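Local coordinates for protein beta-mannosidase (Trichoderma harzianum, PDB 4CVU) that probably hydrolyses beta-mannosidic bonds, releasing mannose from the non-reducing ends of mannosides, as a fungal member of glycoside hydrolase family 2, at residues 119-123 and 142-146; 240-244 and 543-548; 874-880 and 908-914. All blocks are in the same frame, centred on the assembly; numbering follows the deposited sequence.

Interaction 1 of 3, residues 119-123 and 142-146; sequences KFCDH and ALASC. With MAN (alpha-D-mannopyranose), chain C.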
loop_
_atom_site.group_PDB
_atom_site.type_symbol
_atom_site.label_atom_id
_atom_site.label_comp_id
_atom_site.label_asym_id
_atom_site.label_seq_id
_atom_site.Cartn_x
_atom_site.Cartn_y
_atom_site.Cartn_z
ATOM N N LYS A 119 -35.573 -4.049 -17.812
ATOM C CA LYS A 119 -36.075 -3.848 -19.162
ATOM C C LYS A 119 -35.689 -4.996 -20.072
ATOM O O LYS A 119 -34.564 -5.476 -20.037
ATOM C CB LYS A 119 -35.541 -2.563 -19.790
ATOM C CG LYS A 119 -36.151 -1.291 -19.257
ATOM C CD LYS A 119 -35.768 -0.111 -20.137
ATOM C CE LYS A 119 -35.962 1.205 -19.403
ATOM N NZ LYS A 119 -36.092 2.367 -20.329
ATOM N N PHE A 120 -36.627 -5.403 -20.918
ATOM C CA PHE A 120 -36.404 -6.482 -21.860
ATOM C C PHE A 120 -36.938 -6.010 -23.216
ATOM O O PHE A 120 -38.127 -5.679 -23.359
ATOM C CB PHE A 120 -37.096 -7.770 -21.383
ATOM C CG PHE A 120 -36.664 -9.004 -22.126
ATOM C CD1 PHE A 120 -35.475 -9.631 -21.819
ATOM C CD2 PHE A 120 -37.434 -9.526 -23.142
ATOM C CE1 PHE A 120 -35.070 -10.769 -22.490
ATOM C CE2 PHE A 120 -37.031 -10.664 -23.826
ATOM C CZ PHE A 120 -35.857 -11.289 -23.501
ATOM N N CYS A 121 -36.040 -5.968 -24.195
ATOM C CA CYS A 121 -36.288 -5.309 -25.478
ATOM C C CYS A 121 -36.904 -3.927 -25.261
ATOM O O CYS A 121 -37.948 -3.609 -25.823
ATOM C CB CYS A 121 -37.187 -6.174 -26.367
ATOM S SG CYS A 121 -37.148 -5.640 -28.101
ATOM N N ASP A 122 -36.312 -3.139 -24.383
ATOM C CA ASP A 122 -36.697 -1.741 -24.165
ATOM C C ASP A 122 -38.042 -1.496 -23.425
ATOM O O ASP A 122 -38.482 -0.372 -23.280
ATOM C CB ASP A 122 -36.690 -1.018 -25.499
ATOM C CG ASP A 122 -35.841 0.214 -25.491
ATOM O OD1 ASP A 122 -35.694 0.834 -24.425
ATOM O OD2 ASP A 122 -35.325 0.574 -26.560
ATOM N N HIS A 123 -38.650 -2.555 -22.915
ATOM C CA HIS A 123 -39.867 -2.467 -22.147
ATOM C C HIS A 123 -39.613 -2.664 -20.664
ATOM O O HIS A 123 -39.043 -3.645 -20.300
ATOM C CB HIS A 123 -40.799 -3.568 -22.620
ATOM C CG HIS A 123 -41.255 -3.398 -24.033
ATOM N ND1 HIS A 123 -42.401 -3.977 -24.514
ATOM C CD2 HIS A 123 -40.742 -2.681 -25.052
ATOM C CE1 HIS A 123 -42.558 -3.646 -25.779
ATOM N NE2 HIS A 123 -41.566 -2.857 -26.129
ATOM N N ALA A 142 -42.951 -8.873 -24.596
ATOM C CA ALA A 142 -41.807 -8.039 -24.973
ATOM C C ALA A 142 -40.986 -8.750 -26.048
ATOM O O ALA A 142 -40.604 -8.149 -27.043
ATOM C CB ALA A 142 -40.952 -7.736 -23.759
ATOM N N LEU A 143 -40.751 -10.042 -25.852
ATOM C CA LEU A 143 -40.030 -10.852 -26.828
ATOM C C LEU A 143 -40.743 -10.860 -28.182
ATOM O O LEU A 143 -40.102 -10.733 -29.219
ATOM C CB LEU A 143 -39.855 -12.283 -26.300
ATOM C CG LEU A 143 -39.224 -13.343 -27.210
ATOM C CD1 LEU A 143 -37.857 -12.905 -27.696
ATOM C CD2 LEU A 143 -39.115 -14.682 -26.496
ATOM N N ALA A 144 -42.067 -11.005 -28.165
ATOM C CA ALA A 144 -42.853 -11.071 -29.406
ATOM C C ALA A 144 -42.778 -9.779 -30.204
ATOM O O ALA A 144 -42.640 -9.820 -31.407
ATOM C CB ALA A 144 -44.304 -11.410 -29.100
ATOM N N SER A 145 -42.858 -8.636 -29.529
ATOM C CA SER A 145 -42.712 -7.325 -30.185
ATOM C C SER A 145 -41.275 -7.027 -30.658
ATOM O O SER A 145 -41.059 -6.096 -31.438
ATOM C CB SER A 145 -43.152 -6.202 -29.233
ATOM O OG SER A 145 -42.173 -5.964 -28.217
ATOM N N CYS A 146 -40.304 -7.800 -30.184
ATOM C CA CYS A 146 -38.899 -7.468 -30.418
ATOM C C CYS A 146 -38.498 -7.729 -31.852
ATOM O O CYS A 146 -38.578 -8.855 -32.337
ATOM C CB CYS A 146 -37.951 -8.229 -29.478
ATOM S SG CYS A 146 -36.444 -7.279 -29.127
HETATM C C1 MAN C . -45.169 0.754 -19.576
HETATM C C2 MAN C . -44.854 -0.145 -20.770
HETATM C C3 MAN C . -43.344 -0.347 -20.904
HETATM C C4 MAN C . -42.642 1.011 -20.935
HETATM C C5 MAN C . -42.997 1.792 -19.660
HETATM C C6 MAN C . -42.345 3.167 -19.617
HETATM O O2 MAN C . -45.397 0.407 -21.957
HETATM O O3 MAN C . -43.045 -1.115 -22.051
HETATM O O4 MAN C . -41.243 0.838 -21.071
HETATM O O5 MAN C . -44.409 1.946 -19.550
HETATM O O6 MAN C . -42.745 3.840 -18.433
#
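C121 and C146 are joined by a disulfide, SG to SG at 2.1 Å, that ties a tight hairpin turn to the segment at the end of helix 140-145. It illustrates how one covalent link is flanked by packing, here of F120 on A142 and L143. F120 to H123 form a type I' turn between strands 116-120 and 123-126, and C121 sits at its first corner, its CB directed at the helical segment. Both half-cystines place SG anti to the backbone N (chi1 -164° at C121, -150° at C146), and the two CB-SG bonds are turned by 87° about the bridge, close to a relaxed disulfide.

The ring of F120 approaches the helix edge-on. Its CD2 meets CB of A142 at 4.0 Å, near the ring plane, and its CE2 lies 4.1 Å from CB of L143, whose side chain runs alongside the phenylalanine in the same direction. L97, V139 and P150 also pack on F120. F120 O lies 3.5 Å from A142 CB.

H123 leans its imidazole obliquely toward the helix, with CE1 3.4 Å from OG of S145. That hydroxyl is already turned back on its own helix, donating to A142 O at 2.9 Å. Beside H123, a mannose of an attached glycan brings O3 to 3.4 Å from CB of the histidine, while the sugar is also hydrogen-bonded to I124 N.

No hydrogen bond crosses, so between these two segments the link is one covalent bond plus apolar packing, consistent with a glycoprotein that has passed through the secretory pathway.

Interaction 2 of 3, residues 240-244 and 543-548; sequences QFNNF and WLEIDL. With CD (cadmium ion), chain P; NAG (2-acetamido-2-deoxy-beta-D-glucopyranose), chain F; MAN (alpha-D-mannopyranose), chain E.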
loop_
_atom_site.group_PDB
_atom_site.type_symbol
_atom_site.label_atom_id
_atom_site.label_comp_id
_atom_site.label_asym_id
_atom_site.label_seq_id
_atom_site.Cartn_x
_atom_site.Cartn_y
_atom_site.Cartn_z
ATOM N N GLN A 240 -45.818 -31.957 16.401
ATOM C CA GLN A 240 -44.858 -30.908 16.805
ATOM C C GLN A 240 -45.360 -29.528 16.429
ATOM O O GLN A 240 -45.842 -29.308 15.318
ATOM C CB GLN A 240 -43.467 -31.156 16.182
ATOM C CG GLN A 240 -42.396 -30.095 16.492
ATOM C CD GLN A 240 -41.009 -30.475 15.982
ATOM O OE1 GLN A 240 -40.799 -31.523 15.354
ATOM N NE2 GLN A 240 -40.021 -29.608 16.284
ATOM N N PHE A 241 -45.182 -28.585 17.334
ATOM C CA PHE A 241 -45.398 -27.184 17.039
ATOM C C PHE A 241 -44.188 -26.303 17.394
ATOM O O PHE A 241 -43.366 -26.681 18.205
ATOM C CB PHE A 241 -46.634 -26.683 17.777
ATOM C CG PHE A 241 -46.966 -25.249 17.477
ATOM C CD1 PHE A 241 -47.455 -24.885 16.237
ATOM C CD2 PHE A 241 -46.716 -24.263 18.403
ATOM C CE1 PHE A 241 -47.748 -23.566 15.961
ATOM C CE2 PHE A 241 -46.994 -22.948 18.121
ATOM C CZ PHE A 241 -47.519 -22.602 16.903
ATOM N N ASN A 242 -44.102 -25.130 16.809
ATOM C CA ASN A 242 -43.004 -24.229 17.082
ATOM C C ASN A 242 -42.898 -23.857 18.549
ATOM O O ASN A 242 -43.883 -23.554 19.181
ATOM C CB ASN A 242 -43.168 -22.971 16.237
ATOM C CG ASN A 242 -43.550 -23.279 14.803
ATOM O OD1 ASN A 242 -44.658 -23.700 14.514
ATOM N ND2 ASN A 242 -42.643 -23.060 13.912
ATOM N N ASN A 243 -41.683 -23.878 19.075
ATOM C CA ASN A 243 -41.401 -23.395 20.421
ATOM C C ASN A 243 -41.798 -24.349 21.566
ATOM O O ASN A 243 -41.667 -24.025 22.716
ATOM C CB ASN A 243 -42.005 -21.998 20.627
ATOM C CG ASN A 243 -41.263 -20.914 19.852
ATOM O OD1 ASN A 243 -40.428 -20.248 20.417
ATOM N ND2 ASN A 243 -41.526 -20.771 18.587
ATOM N N PHE A 244 -42.263 -25.549 21.235
ATOM C CA PHE A 244 -42.642 -26.557 22.231
ATOM C C PHE A 244 -41.865 -27.862 21.975
ATOM O O PHE A 244 -41.628 -28.251 20.810
ATOM C CB PHE A 244 -44.158 -26.821 22.188
ATOM C CG PHE A 244 -44.986 -25.669 22.678
ATOM C CD1 PHE A 244 -45.378 -24.682 21.819
ATOM C CD2 PHE A 244 -45.355 -25.571 24.006
ATOM C CE1 PHE A 244 -46.136 -23.602 22.251
ATOM C CE2 PHE A 244 -46.102 -24.495 24.457
ATOM C CZ PHE A 244 -46.485 -23.501 23.586
ATOM N N TRP A 543 -41.466 -15.407 26.653
ATOM C CA TRP A 543 -42.908 -15.297 26.415
ATOM C C TRP A 543 -43.743 -15.811 27.592
ATOM O O TRP A 543 -43.345 -16.720 28.320
ATOM C CB TRP A 543 -43.314 -16.048 25.151
ATOM C CG TRP A 543 -42.832 -17.454 25.007
ATOM C CD1 TRP A 543 -41.668 -17.855 24.402
ATOM C CD2 TRP A 543 -43.501 -18.665 25.412
ATOM N NE1 TRP A 543 -41.575 -19.215 24.422
ATOM C CE2 TRP A 543 -42.687 -19.738 25.024
ATOM C CE3 TRP A 543 -44.709 -18.943 26.059
ATOM C CZ2 TRP A 543 -43.041 -21.071 25.273
ATOM C CZ3 TRP A 543 -45.059 -20.261 26.299
ATOM C CH2 TRP A 543 -44.232 -21.304 25.921
ATOM N N LEU A 544 -44.906 -15.205 27.768
ATOM C CA LEU A 544 -45.921 -15.674 28.719
ATOM C C LEU A 544 -46.878 -16.713 28.095
ATOM O O LEU A 544 -47.310 -17.637 28.777
ATOM C CB LEU A 544 -46.735 -14.485 29.226
ATOM C CG LEU A 544 -45.930 -13.298 29.783
ATOM C CD1 LEU A 544 -46.810 -12.074 29.942
ATOM C CD2 LEU A 544 -45.308 -13.658 31.123
ATOM N N GLU A 545 -47.248 -16.527 26.823
ATOM C CA GLU A 545 -48.127 -17.463 26.086
ATOM C C GLU A 545 -47.731 -17.493 24.612
ATOM O O GLU A 545 -47.248 -16.486 24.079
ATOM C CB GLU A 545 -49.596 -17.011 26.096
ATOM C CG GLU A 545 -50.132 -16.452 27.402
ATOM C CD GLU A 545 -50.560 -17.530 28.382
ATOM O OE1 GLU A 545 -50.600 -18.724 27.997
ATOM O OE2 GLU A 545 -50.868 -17.180 29.551
ATOM N N ILE A 546 -47.951 -18.638 23.976
ATOM C CA ILE A 546 -47.925 -18.750 22.532
ATOM C C ILE A 546 -49.210 -19.450 22.101
ATOM O O ILE A 546 -49.449 -20.589 22.469
ATOM C CB ILE A 546 -46.737 -19.538 22.004
ATOM C CG1 ILE A 546 -45.445 -18.813 22.415
ATOM C CG2 ILE A 546 -46.812 -19.644 20.493
ATOM C CD1 ILE A 546 -44.179 -19.505 21.978
ATOM N N ASP A 547 -50.029 -18.744 21.327
ATOM C CA ASP A 547 -51.307 -19.310 20.876
ATOM C C ASP A 547 -51.796 -18.581 19.645
ATOM O O ASP A 547 -52.104 -17.379 19.704
ATOM C CB ASP A 547 -52.322 -19.226 21.994
ATOM C CG ASP A 547 -53.650 -19.868 21.622
ATOM O OD1 ASP A 547 -53.860 -20.266 20.448
ATOM O OD2 ASP A 547 -54.450 -19.947 22.542
ATOM N N LEU A 548 -51.876 -19.305 18.531
ATOM C CA LEU A 548 -52.280 -18.709 17.256
ATOM C C LEU A 548 -53.726 -18.177 17.247
ATOM O O LEU A 548 -54.080 -17.409 16.351
ATOM C CB LEU A 548 -52.042 -19.675 16.086
ATOM C CG LEU A 548 -50.572 -19.887 15.666
ATOM C CD1 LEU A 548 -50.439 -20.949 14.577
ATOM C CD2 LEU A 548 -49.930 -18.603 15.174
HETATM CD CD CD P . -56.072 -21.388 21.597
HETATM C C1 NAG F . -45.805 -18.011 32.840
HETATM C C2 NAG F . -47.276 -18.390 32.572
HETATM C C3 NAG F . -48.201 -17.202 32.716
HETATM C C4 NAG F . -47.962 -16.523 34.038
HETATM C C5 NAG F . -46.483 -16.153 34.158
HETATM C C6 NAG F . -46.155 -15.534 35.516
HETATM C C7 NAG F . -47.403 -20.315 31.053
HETATM C C8 NAG F . -47.561 -20.842 29.644
HETATM N N2 NAG F . -47.437 -18.991 31.254
HETATM O O3 NAG F . -49.507 -17.713 32.678
HETATM O O4 NAG F . -48.766 -15.377 34.121
HETATM O O5 NAG F . -45.744 -17.332 34.061
HETATM O O6 NAG F . -44.847 -15.012 35.456
HETATM O O7 NAG F . -47.245 -21.100 31.977
HETATM C C1 MAN E . -54.820 -17.232 9.332
HETATM C C2 MAN E . -55.038 -16.145 10.370
HETATM C C3 MAN E . -53.978 -16.222 11.487
HETATM C C4 MAN E . -54.060 -17.621 12.106
HETATM C C5 MAN E . -53.805 -18.644 10.994
HETATM C C6 MAN E . -53.865 -20.082 11.469
HETATM O O2 MAN E . -56.350 -16.405 10.916
HETATM O O3 MAN E . -54.234 -15.247 12.502
HETATM O O4 MAN E . -53.167 -17.723 13.235
HETATM O O5 MAN E . -54.789 -18.519 9.960
HETATM O O6 MAN E . -53.661 -20.960 10.351
HETATM O O HOH W 1 -39.867 -21.820 23.360
HETATM O O HOH W 2 -55.494 -23.120 21.451
#
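A type II turn, F241 to F244, in the loop after strand 227-237 packs on the strand 545-546, which enters through a classic beta bulge with L544 and E545 both facing V555. The turn belongs to a loop of the seven-stranded antiparallel sheet, probably of the immunoglobulin-like domain of family 2 enzymes, and the bulged strand to a long loop after strand 534-535: loops of separate fold units packed together.

I546 lies at the middle of the contact. Its CD1 meets N243 CB at 3.6 Å, the side chains crossing at about a right angle, and the same methyl sits 3.4 Å above the centre of the W543 ring. With CG2 anti to the backbone N, that branch faces the edge of the F241 ring, 4.1 Å from CE2. L548 CD1 reaches CE1 of F241 at 4.0 Å, and F522 of helix 506-528 backs F241, I546 and L548.

F244 meets W543 obliquely, centroids 5.6 Å apart and planes at 54°. One water bridges N243 O and W543 NE1. An N-acetylglucosamine donates its N2 hydrogen to L544 O, and D547 chelates a cadmium ion, shared with D549, through OD2 at 2.4 Å and OD1 at 2.7 Å.

Interaction 3 of 3, residues 874-880 and 908-914; sequences KFTVEAT and PGEKKEV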
loop_
_atom_site.group_PDB
_atom_site.type_symbol
_atom_site.label_atom_id
_atom_site.label_comp_id
_atom_site.label_asym_id
_atom_site.label_seq_id
_atom_site.Cartn_x
_atom_site.Cartn_y
_atom_site.Cartn_z
ATOM N N LYS A 874 5.713 -30.898 12.584
ATOM C CA LYS A 874 5.558 -30.246 13.860
ATOM C C LYS A 874 6.663 -29.181 14.030
ATOM O O LYS A 874 7.806 -29.334 13.522
ATOM C CB LYS A 874 5.643 -31.267 14.992
ATOM C CG LYS A 874 4.477 -32.257 15.030
ATOM C CD LYS A 874 3.292 -31.739 15.849
ATOM C CE LYS A 874 2.450 -32.890 16.389
ATOM N NZ LYS A 874 1.644 -33.431 15.282
ATOM N N PHE A 875 6.293 -28.103 14.731
ATOM C CA PHE A 875 7.243 -27.144 15.241
ATOM C C PHE A 875 7.550 -27.585 16.653
ATOM O O PHE A 875 6.635 -27.964 17.399
ATOM C CB PHE A 875 6.651 -25.715 15.264
ATOM C CG PHE A 875 6.461 -25.119 13.913
ATOM C CD1 PHE A 875 7.487 -24.404 13.297
ATOM C CD2 PHE A 875 5.267 -25.269 13.252
ATOM C CE1 PHE A 875 7.317 -23.866 12.038
ATOM C CE2 PHE A 875 5.089 -24.729 11.992
ATOM C CZ PHE A 875 6.121 -24.025 11.391
ATOM N N THR A 876 8.823 -27.545 17.028
ATOM C CA THR A 876 9.172 -27.738 18.412
ATOM C C THR A 876 9.573 -26.377 18.997
ATOM O O THR A 876 10.389 -25.680 18.429
ATOM C CB THR A 876 10.272 -28.827 18.603
ATOM O OG1 THR A 876 9.716 -30.118 18.330
ATOM C CG2 THR A 876 10.797 -28.837 20.010
ATOM N N VAL A 877 8.992 -26.071 20.152
ATOM C CA VAL A 877 9.181 -24.828 20.873
ATOM C C VAL A 877 9.759 -25.158 22.238
ATOM O O VAL A 877 9.212 -25.989 22.936
ATOM C CB VAL A 877 7.821 -24.106 21.090
ATOM C CG1 VAL A 877 8.024 -22.725 21.692
ATOM C CG2 VAL A 877 7.067 -24.013 19.787
ATOM N N GLU A 878 10.864 -24.529 22.613
ATOM C CA GLU A 878 11.495 -24.820 23.893
ATOM C C GLU A 878 11.923 -23.565 24.639
ATOM O O GLU A 878 12.610 -22.749 24.089
ATOM C CB GLU A 878 12.704 -25.746 23.686
ATOM C CG GLU A 878 13.174 -26.435 24.959
ATOM C CD GLU A 878 14.488 -27.202 24.772
ATOM O OE1 GLU A 878 15.004 -27.285 23.618
ATOM O OE2 GLU A 878 15.010 -27.712 25.788
ATOM N N ALA A 879 11.485 -23.416 25.887
ATOM C CA ALA A 879 12.004 -22.373 26.746
ATOM C C ALA A 879 13.285 -22.907 27.426
ATOM O O ALA A 879 13.232 -23.893 28.158
ATOM C CB ALA A 879 10.972 -21.974 27.781
ATOM N N THR A 880 14.419 -22.268 27.150
ATOM C CA THR A 880 15.747 -22.751 27.551
ATOM C C THR A 880 16.224 -22.180 28.913
ATOM O O THR A 880 16.928 -22.862 29.670
ATOM C CB THR A 880 16.740 -22.455 26.395
ATOM O OG1 THR A 880 16.449 -23.364 25.321
ATOM C CG2 THR A 880 18.151 -22.640 26.774
ATOM N N PRO A 908 10.886 -24.404 31.297
ATOM C CA PRO A 908 12.096 -24.811 30.625
ATOM C C PRO A 908 12.288 -26.302 30.687
ATOM O O PRO A 908 11.830 -26.939 31.631
ATOM C CB PRO A 908 13.187 -24.057 31.366
ATOM C CG PRO A 908 12.623 -23.775 32.704
ATOM C CD PRO A 908 11.162 -23.612 32.504
ATOM N N GLY A 909 12.919 -26.844 29.648
ATOM C CA GLY A 909 13.112 -28.281 29.525
ATOM C C GLY A 909 11.907 -28.975 28.918
ATOM O O GLY A 909 12.078 -29.916 28.146
ATOM N N GLU A 910 10.699 -28.525 29.284
ATOM C CA GLU A 910 9.463 -28.996 28.675
ATOM C C GLU A 910 9.533 -28.690 27.197
ATOM O O GLU A 910 9.750 -27.548 26.787
ATOM C CB GLU A 910 8.228 -28.303 29.288
ATOM C CG GLU A 910 6.894 -28.554 28.554
ATOM C CD GLU A 910 5.772 -27.558 28.888
ATOM O OE1 GLU A 910 5.994 -26.577 29.632
ATOM O OE2 GLU A 910 4.638 -27.750 28.386
ATOM N N LYS A 911 9.353 -29.714 26.394
ATOM C CA LYS A 911 9.305 -29.541 24.961
ATOM C C LYS A 911 7.819 -29.613 24.540
ATOM O O LYS A 911 7.072 -30.505 24.954
ATOM C CB LYS A 911 10.151 -30.610 24.248
ATOM C CG LYS A 911 11.424 -30.092 23.573
ATOM C CD LYS A 911 12.686 -30.260 24.409
ATOM C CE LYS A 911 13.845 -30.736 23.532
ATOM N NZ LYS A 911 15.183 -30.670 24.193
ATOM N N LYS A 912 7.393 -28.623 23.777
ATOM C CA LYS A 912 6.072 -28.616 23.199
ATOM C C LYS A 912 6.170 -28.749 21.694
ATOM O O LYS A 912 6.947 -28.065 21.054
ATOM C CB LYS A 912 5.326 -27.320 23.538
ATOM C CG LYS A 912 3.930 -27.345 22.915
ATOM C CD LYS A 912 3.115 -26.140 23.274
ATOM C CE LYS A 912 2.053 -26.460 24.304
ATOM N NZ LYS A 912 0.831 -27.035 23.694
ATOM N N GLU A 913 5.340 -29.618 21.148
ATOM C CA GLU A 913 5.176 -29.741 19.727
ATOM C C GLU A 913 3.883 -29.037 19.308
ATOM O O GLU A 913 2.842 -29.160 19.972
ATOM C CB GLU A 913 5.083 -31.194 19.340
ATOM C CG GLU A 913 6.317 -31.997 19.707
ATOM C CD GLU A 913 6.174 -33.432 19.271
ATOM O OE1 GLU A 913 5.065 -33.731 18.773
ATOM O OE2 GLU A 913 7.152 -34.248 19.434
ATOM N N VAL A 914 3.963 -28.290 18.214
ATOM C CA VAL A 914 2.796 -27.554 17.698
ATOM C C VAL A 914 2.720 -27.776 16.204
ATOM O O VAL A 914 3.640 -27.427 15.491
ATOM C CB VAL A 914 2.929 -26.042 17.998
ATOM C CG1 VAL A 914 1.733 -25.289 17.464
ATOM C CG2 VAL A 914 3.069 -25.776 19.505
HETATM O O HOH W 3 17.355 -28.360 24.298
#
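F875 and V914 form a hydrogen-bonded pair in the antiparallel sheet of the C-terminal Ig-fold domain, where strands 874-879 and 911-914 run at 152° to each other. F875 N and V914 O, and V914 N and F875 O, exchange two backbone bonds of 2.8 Å. V877 N reaches K912 O at 3.0 Å, nearly in line with the carbonyl, while the return bond from K912 N is weak.

Among charged groups, E878 is extended beyond CG, and K911 bends at chi2 and chi3 so that NZ lies 3.4 Å from both OE1 and OE2, a weak, forked salt bridge. A water bonded to OE1 at 2.7 Å also accepts from NZ. With an alanine for the glutamate, the K911 ammonium would probably lose its carboxylate mate and its bent chain be freer to turn. On the same face, T876 CG2 touches K911 CG at 3.8 Å.

On the other face V877 and V914 approach through CG2; L906 packs on V877 and L889 on V914. K912 turns its NZ from strand 874-879 to a salt bridge with D901 and a cation-pi contact with F904. The F875 ring presents its edge to V914 O, with CD2 at 3.5 Å.

Overall arrangement
The three contacts follow one another along the chain, each closing before the next opens, and none touches another. The centres of interactions 1 and 2 lie about 50 Å apart, those of 2 and 3 about 55 Å, and those of 1 and 3 about 71 Å. Interaction 3 sits across the chain's centre from the other two. Interaction 1 belongs to the galactose-binding-like domain and interaction 3 to the C-terminal Ig-fold domain, each joining parts close in sequence. Interaction 2 instead brings together segments 299 residues apart: the loop between strands 227-237 and 252-261, and the chain after strand 534-535 of the mixed sheet. As a worked example of multidomain architecture, two contacts lie within single domains and one joins separate sheets.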